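Local coordinates for protein excinuclease ABC, subunit A. (PDB 2VF7) that probably binds DNA and hydrolyses ATP as a UvrA-family, zinc-containing ABC protein acting in DNA damage repair, at residues Y161-E165 against D166-P170; Q186-G189 against G190-Q193; R216-I219 against L220-E224; S257-R260 against H261-T265; S273-K276 against R277-Y281. The protein carries 1 engineered substitution. All blocks are in the same frame, centred on the assembly; numbering follows the deposited sequence. Where two conformers were deposited one is given.

Contact 1 (Y161-E165 against D166-P170); sequences YTVTE and DSMVP
The amide of Thr164 donates to the hydroxyl of Ser167, N to OG 2.9 Å, in a nearly straight bond of 166°. Ser167 reaches back because its OG lies between its own backbone N and carbonyl carbon, chi1 71°, which turns the hydroxyl toward the residue that precedes the helix. That residue, Thr164, is the N-cap, and its OG1 sits 3.2 Å from Ser167 N. The same Ser167 OG is also hydrogen-bonded to the carbonyl of Tyr281, which ties the start of this helix to the residue two before strand 283-286. Two backbone bonds then make up the single short turn: Met168 N to Thr164 O at 3.1 Å, and Val169 N to Glu165 O at 2.7 Å. Glu165 runs extended away from the turn, and its OE2 accepts from Trp208 NE1, while its CG passes 4.0 Å from CG1 of Val169. Last comes the packing of Met168, whose extended chain lays its sulfur across Val163, SD to CG1 3.7 Å; the methyl beyond is modelled too close to be trusted. Cutting Met168 back to an alanine is likely to open a gap between Val163 and helix 258-268, taking an apolar neighbour from Ala258 and Val262. Hydroxyl and amide bonds thus set the turn, while both the polar ends of Ser167 and Glu165 and the apolar Met168 tie it to the surrounding chain.

Contact 2 (Q186-G189 against G190-Q193); sequences QAWG and GQNQ
Gly190, the first residue of 190-193, meets the preceding turn through its backbone, its N donating to Ala187 O at 3.1 Å. Next comes Gln191, whose amide makes a weak bond to Trp188 O. Its CG stands between the backbone N and the carbonyl carbon (chi1 65°), close over that same oxygen at 3.2 Å, and the chain then bends at chi2 to bring CD to within 4.0 Å of Trp188 CD1. Asn192 N gives Trp188 O an almost straight bond of 3.0 Å, and the Asn192 side chain covers one face of the indole, its CB making a CH-pi contact 3.9 Å from the centroid of the six-membered ring of Trp188. The Asn192 amide lies nearly parallel to the indole, planes 15° apart, with CG 3.7 Å from Trp188 CH2. A water ties the turn together, donating to Gly189 O and to Asn192 OD1 and accepting from Gln193 NE2. Gln193, bent at chi2, also reaches beyond the turn, OE1 accepting from Ser256 N and NE2 donating to Thr254 O. Through Gln193 this first turn of helix 187-199 is joined to the end of strand 251-254 and the loop that leads into helix 258-268.

Contact 3 (R216-I219 against L220-E224); sequences RHWI and LFTDE
Trp218 NE1 donates to Glu224 OE1 at 3.1 Å. The oxygen lies in the indole plane, but the nitrogen comes from well above the carboxylate plane, the two planes 73° apart. Over one face of the same indole sits Thr222, its CB 3.8 Å from the centroid of the five-membered ring in a CH-pi contact and its CG2 3.8 Å from CE2. With CG opposite the backbone N (chi1 -167°), the Trp218 ring is carried forward along the helix to lie beside Thr222. A glycine in place of Trp218 would probably leave Glu224 OE1 without this donor and the Thr222 methyl without the ring it packs on. One residue earlier, Phe221 CB lies over a face of the His217 ring, 4.3 Å from its centroid, with the two rings oblique at 38°. Behind these side chains, Thr222 N bonds Trp218 O at 3.0 Å, and Thr222 OG1 accepts from Glu224 N at 3.1 Å, an ST turn that sets the glutamate where Trp218 can meet it. Phe255 stacks on Trp218. The end of helix 213-221 abuts the start of helix 258-268, with backbone bonds pairing Ile219 with Ala258 and Leu220 with Arg259.

Contact 4 (S257-R260 against H261-T265); sequences SARR and HVLHT
Arg260, His261 and Arg259 carry most of this contact, and they meet the next turn chiefly through backbone and the first carbons of their side chains. Arg260 O accepts from His264 N at 3.0 Å, and His264 CB rests 3.2 Å from that same oxygen. The Arg260 chain leaves the turn, bent at chi2 and chi3, toward the loop that follows helix 213-221, where it meets Asp223 and Gln225. His261 donates its N to Ser257 O at 3.1 Å in a bond of 174°, and its own carbonyl is gripped twice from the following turn, by Thr265 N and by Thr265 OG1, the hydroxyl at 2.6 Å. The same OG1 lies above one face of the His261 imidazole, toward its rim. The ring is swung clear of its own N (CG anti, chi1 174°), and its ND1 makes a weak hydrogen bond to Ala183 O. Arg259 O takes Leu263 N at 3.0 Å, and the two side chains run side by side in the same direction, Arg259 CG 4.1 Å from Leu263 CD1. At the start, Ser257 OG accepts from Arg260 N at 3.3 Å and is also bonded to Thr222 O. This is an N-capped alpha-helix opening, its serine placed to join the helix 213-221 terminus to the first turn of helix 258-268.

Contact 5 (S273-K276 against R277-Y281); sequences SMKK and RVQGY
Helical bonds link Arg277 N to Ser273 O (3.1 Å), Val278 N to Met274 O (3.1 Å) and Gln279 N to Lys275 O (3.1 Å), the last meeting its oxygen from above the carbonyl plane. Beyond it the chain tightens, and Gly280 N turns back to Arg277 O at 2.9 Å. Of the side chains, Gln279 comes nearest the first segment, its CB 3.2 Å from Lys275 O, and its extended chain sets OE1 4.3 Å from Lys275 CG. Val278 sets its CB 3.4 Å from Met274 O. Arg277 touches the previous turn with CB, then leads away: CG is opposite the backbone N (chi1 180°), the chain bends at chi2, and NH2 donates to Trp184 O. Tyr281 brings its CE2 over the centre of the Arg277 guanidinium, 3.9 Å above its plane, which helps to fix how that flat group is turned. Lys276 bends at chi2 at the surface. Val278, which is buried, and the more exposed Met274 both pack on Thr265 of helix 258-268; farther on, Tyr281 meets Ala182 and Ala183 and the chain heads into strand 283-286.

How the contacts relate
All five contacts are local turns, and four lie in the range of the UvrA DNA-binding domain, which contact 1 enters. Helix 258-268, the site of contact 4, is the shared element: contacts 1, 3 and 5 all touch it, their centres each about 11 Å from that of contact 4. Contact 1 also touches contact 3, Glu165 on Leu220, and contact 5, Ser167 to Tyr281. Contact 2 stands apart, its one touch being Gln186 on Arg277 of contact 5. Contacts 1 to 4 are partly buried, whereas contact 5 is a surface turn rich in charged side chains. Contacts 1 and 4 each begin a helix, with a serine hydroxyl accepting a backbone amide; aromatic faces mark contacts 2 and 3.

Contact 1 (Y161-E165 against D166-P170)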
loop_
_atom_site.group_PDB
_atom_site.type_symbol
_atom_site.label_atom_id
_atom_site.label_comp_id
_atom_site.label_asym_id
_atom_site.label_seq_id
_atom_site.Cartn_x
_atom_site.Cartn_y
_atom_site.Cartn_z
ATOM N N TYR A 161 31.374 -12.268 6.967
ATOM C CA TYR A 161 31.917 -10.907 7.103
ATOM C C TYR A 161 32.534 -10.575 8.472
ATOM O O TYR A 161 31.878 -10.656 9.510
ATOM C CB TYR A 161 30.846 -9.859 6.735
ATOM C CG TYR A 161 30.445 -9.867 5.274
ATOM C CD1 TYR A 161 29.290 -10.524 4.853
ATOM C CD2 TYR A 161 31.225 -9.219 4.313
ATOM C CE1 TYR A 161 28.922 -10.542 3.513
ATOM C CE2 TYR A 161 30.866 -9.234 2.970
ATOM C CZ TYR A 161 29.716 -9.898 2.579
ATOM O OH TYR A 161 29.361 -9.916 1.252
ATOM N N THR A 162 33.807 -10.187 8.461
ATOM C CA THR A 162 34.492 -9.818 9.689
ATOM C C THR A 162 35.047 -8.399 9.663
ATOM O O THR A 162 34.942 -7.674 8.669
ATOM C CB THR A 162 35.614 -10.809 10.078
ATOM O OG1 THR A 162 36.266 -11.305 8.905
ATOM C CG2 THR A 162 35.052 -11.985 10.869
ATOM N N VAL A 163 35.637 -8.020 10.788
ATOM C CA VAL A 163 36.157 -6.691 10.987
ATOM C C VAL A 163 37.371 -6.810 11.912
ATOM O O VAL A 163 37.389 -7.635 12.832
ATOM C CB VAL A 163 35.037 -5.772 11.525
ATOM C CG1 VAL A 163 35.037 -5.685 13.041
ATOM C CG2 VAL A 163 35.143 -4.426 10.902
ATOM N N THR A 164 38.413 -6.036 11.628
ATOM C CA THR A 164 39.654 -6.112 12.408
ATOM C C THR A 164 40.107 -4.721 12.799
ATOM O O THR A 164 39.541 -3.738 12.338
ATOM C CB THR A 164 40.795 -6.786 11.632
ATOM O OG1 THR A 164 40.909 -6.180 10.348
ATOM C CG2 THR A 164 40.549 -8.271 11.468
ATOM N N GLU A 165 41.127 -4.639 13.648
ATOM C CA GLU A 165 41.702 -3.353 13.998
ATOM C C GLU A 165 42.316 -2.665 12.784
ATOM O O GLU A 165 42.121 -1.470 12.607
ATOM C CB GLU A 165 42.725 -3.488 15.115
ATOM C CG GLU A 165 43.320 -2.161 15.538
ATOM C CD GLU A 165 44.123 -2.254 16.806
ATOM O OE1 GLU A 165 44.391 -3.388 17.250
ATOM O OE2 GLU A 165 44.497 -1.191 17.357
ATOM N N ASP A 166 43.051 -3.416 11.960
ATOM C CA ASP A 166 43.660 -2.871 10.752
ATOM C C ASP A 166 42.612 -2.397 9.743
ATOM O O ASP A 166 42.785 -1.342 9.128
ATOM C CB ASP A 166 44.603 -3.877 10.074
ATOM C CG ASP A 166 45.442 -4.688 11.066
ATOM O OD1 ASP A 166 44.877 -5.277 12.029
ATOM O OD2 ASP A 166 46.673 -4.773 10.862
ATOM N N SER A 167 41.534 -3.161 9.564
ATOM C CA SER A 167 40.495 -2.780 8.607
ATOM C C SER A 167 39.735 -1.528 9.059
ATOM O O SER A 167 39.337 -0.713 8.230
ATOM C CB SER A 167 39.533 -3.939 8.322
ATOM O OG SER A 167 38.692 -4.230 9.425
ATOM N N MET A 168 39.589 -1.367 10.375
ATOM C CA MET A 168 38.841 -0.250 11.000
ATOM C C MET A 168 39.657 0.968 11.386
ATOM O O MET A 168 39.134 2.081 11.436
ATOM C CB MET A 168 38.167 -0.751 12.267
ATOM C CG MET A 168 36.870 -1.407 12.014
ATOM S SD MET A 168 36.268 -2.214 13.485
ATOM C CE MET A 168 34.611 -2.346 12.918
ATOM N N VAL A 169 40.912 0.745 11.752
ATOM C CA VAL A 169 41.873 1.840 11.959
ATOM C C VAL A 169 43.058 1.667 11.025
ATOM O O VAL A 169 44.048 0.986 11.356
ATOM C CB VAL A 169 42.211 2.147 13.477
ATOM C CG1 VAL A 169 41.459 1.228 14.424
ATOM C CG2 VAL A 169 43.689 2.176 13.753
ATOM N N PRO A 170 42.930 2.237 9.813
ATOM C CA PRO A 170 43.951 2.115 8.771
ATOM C C PRO A 170 45.247 2.868 9.102
ATOM O O PRO A 170 46.329 2.427 8.689
ATOM C CB PRO A 170 43.273 2.713 7.541
ATOM C CG PRO A 170 41.819 2.882 7.920
ATOM C CD PRO A 170 41.788 3.048 9.368
#

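Contact 2 (Q186-G189 against G190-Q193)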
loop_
_atom_site.group_PDB
_atom_site.type_symbol
_atom_site.label_atom_id
_atom_site.label_comp_id
_atom_site.label_asym_id
_atom_site.label_seq_id
_atom_site.Cartn_x
_atom_site.Cartn_y
_atom_site.Cartn_z
ATOM N N GLN A 186 30.720 9.456 9.272
ATOM C CA GLN A 186 31.234 10.768 8.914
ATOM C C GLN A 186 30.409 11.804 9.646
ATOM O O GLN A 186 29.400 11.469 10.281
ATOM C CB GLN A 186 31.165 10.990 7.402
ATOM C CG GLN A 186 32.091 10.059 6.587
ATOM C CD GLN A 186 31.917 10.221 5.086
ATOM O OE1 GLN A 186 30.818 10.038 4.543
ATOM N NE2 GLN A 186 33.010 10.548 4.398
ATOM N N ALA A 187 30.855 13.056 9.563
ATOM C CA ALA A 187 30.237 14.183 10.257
ATOM C C ALA A 187 29.833 13.832 11.688
ATOM O O ALA A 187 30.564 13.128 12.369
ATOM C CB ALA A 187 29.077 14.778 9.444
ATOM N N TRP A 188 28.680 14.322 12.126
ATOM C CA TRP A 188 28.274 14.314 13.532
ATOM C C TRP A 188 28.300 12.971 14.287
ATOM O O TRP A 188 28.680 12.943 15.449
ATOM C CB TRP A 188 26.900 14.978 13.683
ATOM C CG TRP A 188 26.517 15.242 15.104
ATOM C CD1 TRP A 188 26.757 16.382 15.840
ATOM C CD2 TRP A 188 25.832 14.338 15.973
ATOM N NE1 TRP A 188 26.249 16.233 17.129
ATOM C CE2 TRP A 188 25.672 14.993 17.228
ATOM C CE3 TRP A 188 25.332 13.037 15.816
ATOM C CZ2 TRP A 188 25.042 14.394 18.295
ATOM C CZ3 TRP A 188 24.720 12.450 16.876
ATOM C CH2 TRP A 188 24.568 13.127 18.103
ATOM N N GLY A 189 27.868 11.882 13.647
ATOM C CA GLY A 189 27.855 10.569 14.302
ATOM C C GLY A 189 29.230 10.111 14.770
ATOM O O GLY A 189 29.351 9.418 15.765
ATOM N N GLY A 190 30.276 10.501 14.049
ATOM C CA GLY A 190 31.640 10.182 14.466
ATOM C C GLY A 190 32.111 10.985 15.668
ATOM O O GLY A 190 32.882 10.478 16.493
ATOM N N GLN A 191 31.663 12.233 15.788
ATOM C CA GLN A 191 32.112 13.067 16.911
ATOM C C GLN A 191 31.347 12.817 18.199
ATOM O O GLN A 191 31.905 12.978 19.291
ATOM C CB GLN A 191 32.090 14.568 16.568
ATOM C CG GLN A 191 30.739 15.170 16.304
ATOM C CD GLN A 191 30.669 16.636 16.711
ATOM O OE1 GLN A 191 30.540 16.948 17.891
ATOM N NE2 GLN A 191 30.730 17.531 15.739
ATOM N N ASN A 192 30.068 12.464 18.058
ATOM C CA ASN A 192 29.250 11.884 19.121
ATOM C C ASN A 192 29.932 10.752 19.883
ATOM O O ASN A 192 29.966 10.779 21.098
ATOM C CB ASN A 192 27.953 11.359 18.520
ATOM C CG ASN A 192 26.988 10.795 19.571
ATOM O OD1 ASN A 192 26.304 9.792 19.326
ATOM N ND2 ASN A 192 26.921 11.445 20.730
ATOM N N GLN A 193 30.487 9.770 19.171
ATOM C CA GLN A 193 31.132 8.612 19.812
ATOM C C GLN A 193 32.438 9.052 20.515
ATOM O O GLN A 193 32.846 8.508 21.578
ATOM C CB GLN A 193 31.420 7.521 18.771
ATOM C CG GLN A 193 30.188 6.770 18.199
ATOM C CD GLN A 193 29.234 6.208 19.294
ATOM O OE1 GLN A 193 29.659 5.516 20.206
ATOM N NE2 GLN A 193 27.965 6.517 19.186
HETATM O O HOH W 1 26.989 8.413 16.812
#

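Contact 3 (R216-I219 against L220-E224)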
loop_
_atom_site.group_PDB
_atom_site.type_symbol
_atom_site.label_atom_id
_atom_site.label_comp_id
_atom_site.label_asym_id
_atom_site.label_seq_id
_atom_site.Cartn_x
_atom_site.Cartn_y
_atom_site.Cartn_z
ATOM N N ARG A 216 41.756 -0.301 23.504
ATOM C CA ARG A 216 41.629 -0.390 22.044
ATOM C C ARG A 216 40.660 -1.504 21.643
ATOM O O ARG A 216 39.796 -1.296 20.800
ATOM C CB ARG A 216 42.982 -0.493 21.338
ATOM C CG ARG A 216 43.912 0.677 21.725
ATOM C CD ARG A 216 45.229 0.725 20.953
ATOM N NE ARG A 216 45.599 -0.594 20.494
ATOM C CZ ARG A 216 46.514 -1.354 21.059
ATOM N NH1 ARG A 216 47.184 -0.926 22.111
ATOM N NH2 ARG A 216 46.750 -2.545 20.559
ATOM N N HIS A 217 40.769 -2.652 22.299
ATOM C CA HIS A 217 39.836 -3.748 22.087
ATOM C C HIS A 217 38.379 -3.357 22.372
ATOM O O HIS A 217 37.500 -3.583 21.534
ATOM C CB HIS A 217 40.232 -4.952 22.936
ATOM C CG HIS A 217 39.638 -6.238 22.458
ATOM N ND1 HIS A 217 38.567 -6.842 23.082
ATOM C CD2 HIS A 217 39.955 -7.030 21.404
ATOM C CE1 HIS A 217 38.250 -7.949 22.434
ATOM N NE2 HIS A 217 39.079 -8.087 21.413
ATOM N N TRP A 218 38.132 -2.778 23.545
ATOM C CA TRP A 218 36.785 -2.342 23.959
ATOM C C TRP A 218 36.120 -1.419 22.940
ATOM O O TRP A 218 35.031 -1.699 22.448
ATOM C CB TRP A 218 36.867 -1.638 25.310
ATOM C CG TRP A 218 35.553 -1.440 25.963
ATOM C CD1 TRP A 218 34.898 -2.335 26.749
ATOM C CD2 TRP A 218 34.727 -0.273 25.902
ATOM N NE1 TRP A 218 33.709 -1.807 27.181
ATOM C CE2 TRP A 218 33.577 -0.539 26.681
ATOM C CE3 TRP A 218 34.846 0.973 25.276
ATOM C CZ2 TRP A 218 32.544 0.386 26.841
ATOM C CZ3 TRP A 218 33.816 1.900 25.436
ATOM C CH2 TRP A 218 32.681 1.598 26.219
ATOM N N ILE A 219 36.799 -0.322 22.616
ATOM C CA ILE A 219 36.324 0.659 21.645
ATOM C C ILE A 219 35.869 0.009 20.336
ATOM O O ILE A 219 34.807 0.338 19.790
ATOM C CB ILE A 219 37.424 1.728 21.392
ATOM C CG1 ILE A 219 37.663 2.514 22.684
ATOM C CG2 ILE A 219 37.063 2.651 20.222
ATOM C CD1 ILE A 219 38.794 3.488 22.630
ATOM N N LEU A 220 36.698 -0.913 19.853
ATOM C CA LEU A 220 36.517 -1.585 18.567
ATOM C C LEU A 220 35.534 -2.765 18.595
ATOM O O LEU A 220 34.793 -2.952 17.641
ATOM C CB LEU A 220 37.879 -2.046 18.051
ATOM C CG LEU A 220 38.674 -1.301 16.975
ATOM C CD1 LEU A 220 38.468 0.220 16.924
ATOM C CD2 LEU A 220 40.154 -1.636 17.144
ATOM N N PHE A 221 35.513 -3.545 19.678
ATOM C CA PHE A 221 34.802 -4.839 19.683
ATOM C C PHE A 221 33.658 -5.075 20.708
ATOM O O PHE A 221 32.876 -6.031 20.547
ATOM C CB PHE A 221 35.800 -6.007 19.702
ATOM C CG PHE A 221 36.764 -5.998 18.537
ATOM C CD1 PHE A 221 36.362 -6.413 17.271
ATOM C CD2 PHE A 221 38.081 -5.566 18.709
ATOM C CE1 PHE A 221 37.259 -6.402 16.186
ATOM C CE2 PHE A 221 38.990 -5.552 17.635
ATOM C CZ PHE A 221 38.577 -5.968 16.367
ATOM N N THR A 222 33.562 -4.247 21.747
ATOM C CA THR A 222 32.545 -4.443 22.781
ATOM C C THR A 222 31.122 -4.531 22.229
ATOM O O THR A 222 30.847 -3.989 21.162
ATOM C CB THR A 222 32.627 -3.371 23.901
ATOM O OG1 THR A 222 31.811 -3.770 25.002
ATOM C CG2 THR A 222 32.168 -2.003 23.424
ATOM N N ASP A 223 30.240 -5.236 22.956
ATOM C CA ASP A 223 28.784 -5.267 22.689
ATOM C C ASP A 223 28.042 -4.296 23.600
ATOM O O ASP A 223 26.835 -4.046 23.446
ATOM C CB ASP A 223 28.230 -6.663 22.961
ATOM C CG ASP A 223 28.540 -7.659 21.851
ATOM O OD1 ASP A 223 28.802 -8.829 22.188
ATOM O OD2 ASP A 223 28.504 -7.286 20.654
ATOM N N GLU A 224 28.779 -3.811 24.594
ATOM C CA GLU A 224 28.305 -2.859 25.561
ATOM C C GLU A 224 27.908 -1.560 24.888
ATOM O O GLU A 224 28.561 -1.096 23.938
ATOM C CB GLU A 224 29.394 -2.596 26.609
ATOM C CG GLU A 224 29.564 -3.719 27.659
ATOM C CD GLU A 224 30.656 -3.412 28.691
ATOM O OE1 GLU A 224 31.073 -2.236 28.826
ATOM O OE2 GLU A 224 31.095 -4.350 29.378
#

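Contact 4 (S257-R260 against H261-T265)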
loop_
_atom_site.group_PDB
_atom_site.type_symbol
_atom_site.label_atom_id
_atom_site.label_comp_id
_atom_site.label_asym_id
_atom_site.label_seq_id
_atom_site.Cartn_x
_atom_site.Cartn_y
_atom_site.Cartn_z
ATOM N N SER A 257 30.175 0.430 19.555
ATOM C CA SER A 257 31.546 0.076 19.183
ATOM C C SER A 257 31.740 0.189 17.671
ATOM O O SER A 257 30.766 0.254 16.933
ATOM C CB SER A 257 31.881 -1.324 19.663
ATOM O OG SER A 257 31.063 -2.268 19.011
ATOM N N ALA A 258 32.994 0.232 17.206
ATOM C CA ALA A 258 33.250 0.316 15.768
ATOM C C ALA A 258 32.618 -0.862 15.023
ATOM O O ALA A 258 32.008 -0.675 13.970
ATOM C CB ALA A 258 34.741 0.407 15.475
ATOM N N ARG A 259 32.775 -2.075 15.561
ATOM C CA ARG A 259 32.174 -3.265 14.974
ATOM C C ARG A 259 30.645 -3.173 14.876
ATOM O O ARG A 259 30.091 -3.373 13.808
ATOM C CB ARG A 259 32.605 -4.502 15.751
ATOM C CG ARG A 259 31.991 -5.790 15.252
ATOM C CD ARG A 259 31.975 -6.813 16.367
ATOM N NE ARG A 259 32.995 -7.829 16.169
ATOM C CZ ARG A 259 33.346 -8.746 17.073
ATOM N NH1 ARG A 259 32.765 -8.771 18.278
ATOM N NH2 ARG A 259 34.290 -9.647 16.772
ATOM N N ARG A 260 29.981 -2.862 15.986
ATOM C CA ARG A 260 28.531 -2.699 16.039
ATOM C C ARG A 260 28.011 -1.772 14.928
ATOM O O ARG A 260 27.082 -2.121 14.176
ATOM C CB ARG A 260 28.149 -2.156 17.412
ATOM C CG ARG A 260 26.664 -1.859 17.629
ATOM C CD ARG A 260 26.275 -2.164 19.062
ATOM N NE ARG A 260 25.148 -3.077 18.998
ATOM C CZ ARG A 260 24.846 -4.011 19.888
ATOM N NH1 ARG A 260 25.578 -4.211 20.975
ATOM N NH2 ARG A 260 23.781 -4.753 19.669
ATOM N N HIS A 261 28.615 -0.595 14.815
ATOM C CA HIS A 261 28.223 0.354 13.791
ATOM C C HIS A 261 28.404 -0.174 12.388
ATOM O O HIS A 261 27.564 0.065 11.531
ATOM C CB HIS A 261 29.013 1.655 13.892
ATOM C CG HIS A 261 28.720 2.586 12.761
ATOM N ND1 HIS A 261 29.526 2.676 11.645
ATOM C CD2 HIS A 261 27.655 3.398 12.529
ATOM C CE1 HIS A 261 28.986 3.528 10.792
ATOM N NE2 HIS A 261 27.855 3.983 11.305
ATOM N N VAL A 262 29.532 -0.833 12.133
ATOM C CA VAL A 262 29.857 -1.267 10.776
ATOM C C VAL A 262 28.876 -2.345 10.315
ATOM O O VAL A 262 28.377 -2.293 9.196
ATOM C CB VAL A 262 31.349 -1.753 10.635
ATOM C CG1 VAL A 262 31.558 -2.542 9.350
ATOM C CG2 VAL A 262 32.322 -0.587 10.696
ATOM N N LEU A 263 28.607 -3.309 11.183
ATOM C CA LEU A 263 27.776 -4.453 10.824
ATOM C C LEU A 263 26.275 -4.113 10.822
ATOM O O LEU A 263 25.516 -4.669 10.024
ATOM C CB LEU A 263 28.060 -5.650 11.741
ATOM C CG LEU A 263 29.461 -6.272 11.858
ATOM C CD1 LEU A 263 29.353 -7.554 12.662
ATOM C CD2 LEU A 263 30.123 -6.559 10.507
ATOM N N HIS A 264 25.847 -3.228 11.717
ATOM C CA HIS A 264 24.465 -2.763 11.709
ATOM C C HIS A 264 24.228 -1.923 10.462
ATOM O O HIS A 264 23.182 -2.033 9.834
ATOM C CB HIS A 264 24.114 -1.943 12.966
ATOM C CG HIS A 264 22.659 -1.568 13.064
ATOM N ND1 HIS A 264 22.070 -0.626 12.241
ATOM C CD2 HIS A 264 21.679 -2.010 13.891
ATOM C CE1 HIS A 264 20.788 -0.512 12.552
ATOM N NE2 HIS A 264 20.527 -1.338 13.553
ATOM N N THR A 265 25.188 -1.074 10.110
ATOM C CA THR A 265 25.033 -0.260 8.921
ATOM C C THR A 265 24.977 -1.143 7.675
ATOM O O THR A 265 24.134 -0.936 6.808
ATOM C CB THR A 265 26.119 0.822 8.807
ATOM O OG1 THR A 265 26.162 1.575 10.025
ATOM C CG2 THR A 265 25.806 1.784 7.666
#

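Contact 5 (S273-K276 against R277-Y281)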
loop_
_atom_site.group_PDB
_atom_site.type_symbol
_atom_site.label_atom_id
_atom_site.label_comp_id
_atom_site.label_asym_id
_atom_site.label_seq_id
_atom_site.Cartn_x
_atom_site.Cartn_y
_atom_site.Cartn_z
ATOM N N SER A 273 25.373 3.935 -1.563
ATOM C CA SER A 273 26.715 4.489 -1.415
ATOM C C SER A 273 27.245 4.322 0.016
ATOM O O SER A 273 28.462 4.283 0.243
ATOM C CB SER A 273 26.696 5.961 -1.790
ATOM O OG SER A 273 25.751 6.651 -0.989
ATOM N N MET A 274 26.319 4.240 0.969
ATOM C CA MET A 274 26.641 4.062 2.380
ATOM C C MET A 274 27.086 2.629 2.654
ATOM O O MET A 274 28.031 2.402 3.405
ATOM C CB MET A 274 25.436 4.439 3.243
ATOM C CG MET A 274 25.611 4.181 4.721
ATOM S SD MET A 274 25.224 5.641 5.706
ATOM C CE MET A 274 23.427 5.671 5.657
ATOM N N LYS A 275 26.390 1.678 2.034
ATOM C CA LYS A 275 26.734 0.260 2.087
ATOM C C LYS A 275 28.137 0.043 1.524
ATOM O O LYS A 275 28.886 -0.805 2.012
ATOM C CB LYS A 275 25.710 -0.554 1.285
ATOM C CG LYS A 275 25.777 -2.054 1.492
ATOM C CD LYS A 275 24.996 -2.791 0.410
ATOM C CE LYS A 275 25.039 -4.322 0.588
ATOM N NZ LYS A 275 24.269 -4.811 1.772
ATOM N N LYS A 276 28.483 0.828 0.506
ATOM C CA LYS A 276 29.766 0.727 -0.166
ATOM C C LYS A 276 30.898 1.346 0.662
ATOM O O LYS A 276 32.033 0.886 0.594
ATOM C CB LYS A 276 29.679 1.367 -1.557
ATOM C CG LYS A 276 30.484 0.636 -2.627
ATOM C CD LYS A 276 29.763 0.630 -3.977
ATOM C CE LYS A 276 30.592 -0.111 -5.042
ATOM N NZ LYS A 276 29.879 -0.296 -6.348
ATOM N N ARG A 277 30.583 2.384 1.438
ATOM C CA ARG A 277 31.558 3.026 2.335
ATOM C C ARG A 277 31.929 2.071 3.464
ATOM O O ARG A 277 33.097 1.727 3.647
ATOM C CB ARG A 277 30.989 4.319 2.931
ATOM C CG ARG A 277 31.938 5.022 3.867
ATOM C CD ARG A 277 31.191 5.755 4.970
ATOM N NE ARG A 277 32.131 6.275 5.967
ATOM C CZ ARG A 277 32.248 5.845 7.228
ATOM N NH1 ARG A 277 31.450 4.877 7.701
ATOM N NH2 ARG A 277 33.166 6.405 8.029
ATOM N N VAL A 278 30.899 1.666 4.208
ATOM C CA VAL A 278 30.963 0.657 5.270
ATOM C C VAL A 278 31.759 -0.601 4.869
ATOM O O VAL A 278 32.577 -1.112 5.640
ATOM C CB VAL A 278 29.506 0.351 5.752
ATOM C CG1 VAL A 278 29.255 -1.114 6.013
ATOM C CG2 VAL A 278 29.175 1.205 6.972
ATOM N N GLN A 279 31.539 -1.055 3.642
ATOM C CA GLN A 279 32.185 -2.249 3.120
ATOM C C GLN A 279 33.695 -2.072 2.947
ATOM O O GLN A 279 34.420 -3.049 2.918
ATOM C CB GLN A 279 31.529 -2.661 1.803
ATOM C CG GLN A 279 31.321 -4.161 1.636
ATOM C CD GLN A 279 30.317 -4.494 0.537
ATOM O OE1 GLN A 279 29.573 -3.620 0.062
ATOM N NE2 GLN A 279 30.290 -5.766 0.126
ATOM N N GLY A 280 34.160 -0.827 2.845
ATOM C CA GLY A 280 35.597 -0.535 2.826
ATOM C C GLY A 280 36.354 -0.848 4.123
ATOM O O GLY A 280 37.582 -0.937 4.120
ATOM N N TYR A 281 35.626 -1.009 5.228
ATOM C CA TYR A 281 36.221 -1.308 6.540
ATOM C C TYR A 281 35.938 -2.744 6.979
ATOM O O TYR A 281 36.064 -3.083 8.166
ATOM C CB TYR A 281 35.698 -0.323 7.594
ATOM C CG TYR A 281 35.721 1.105 7.116
ATOM C CD1 TYR A 281 36.880 1.874 7.223
ATOM C CD2 TYR A 281 34.589 1.690 6.537
ATOM C CE1 TYR A 281 36.910 3.188 6.776
ATOM C CE2 TYR A 281 34.616 3.009 6.081
ATOM C CZ TYR A 281 35.783 3.744 6.208
ATOM O OH TYR A 281 35.838 5.045 5.761
#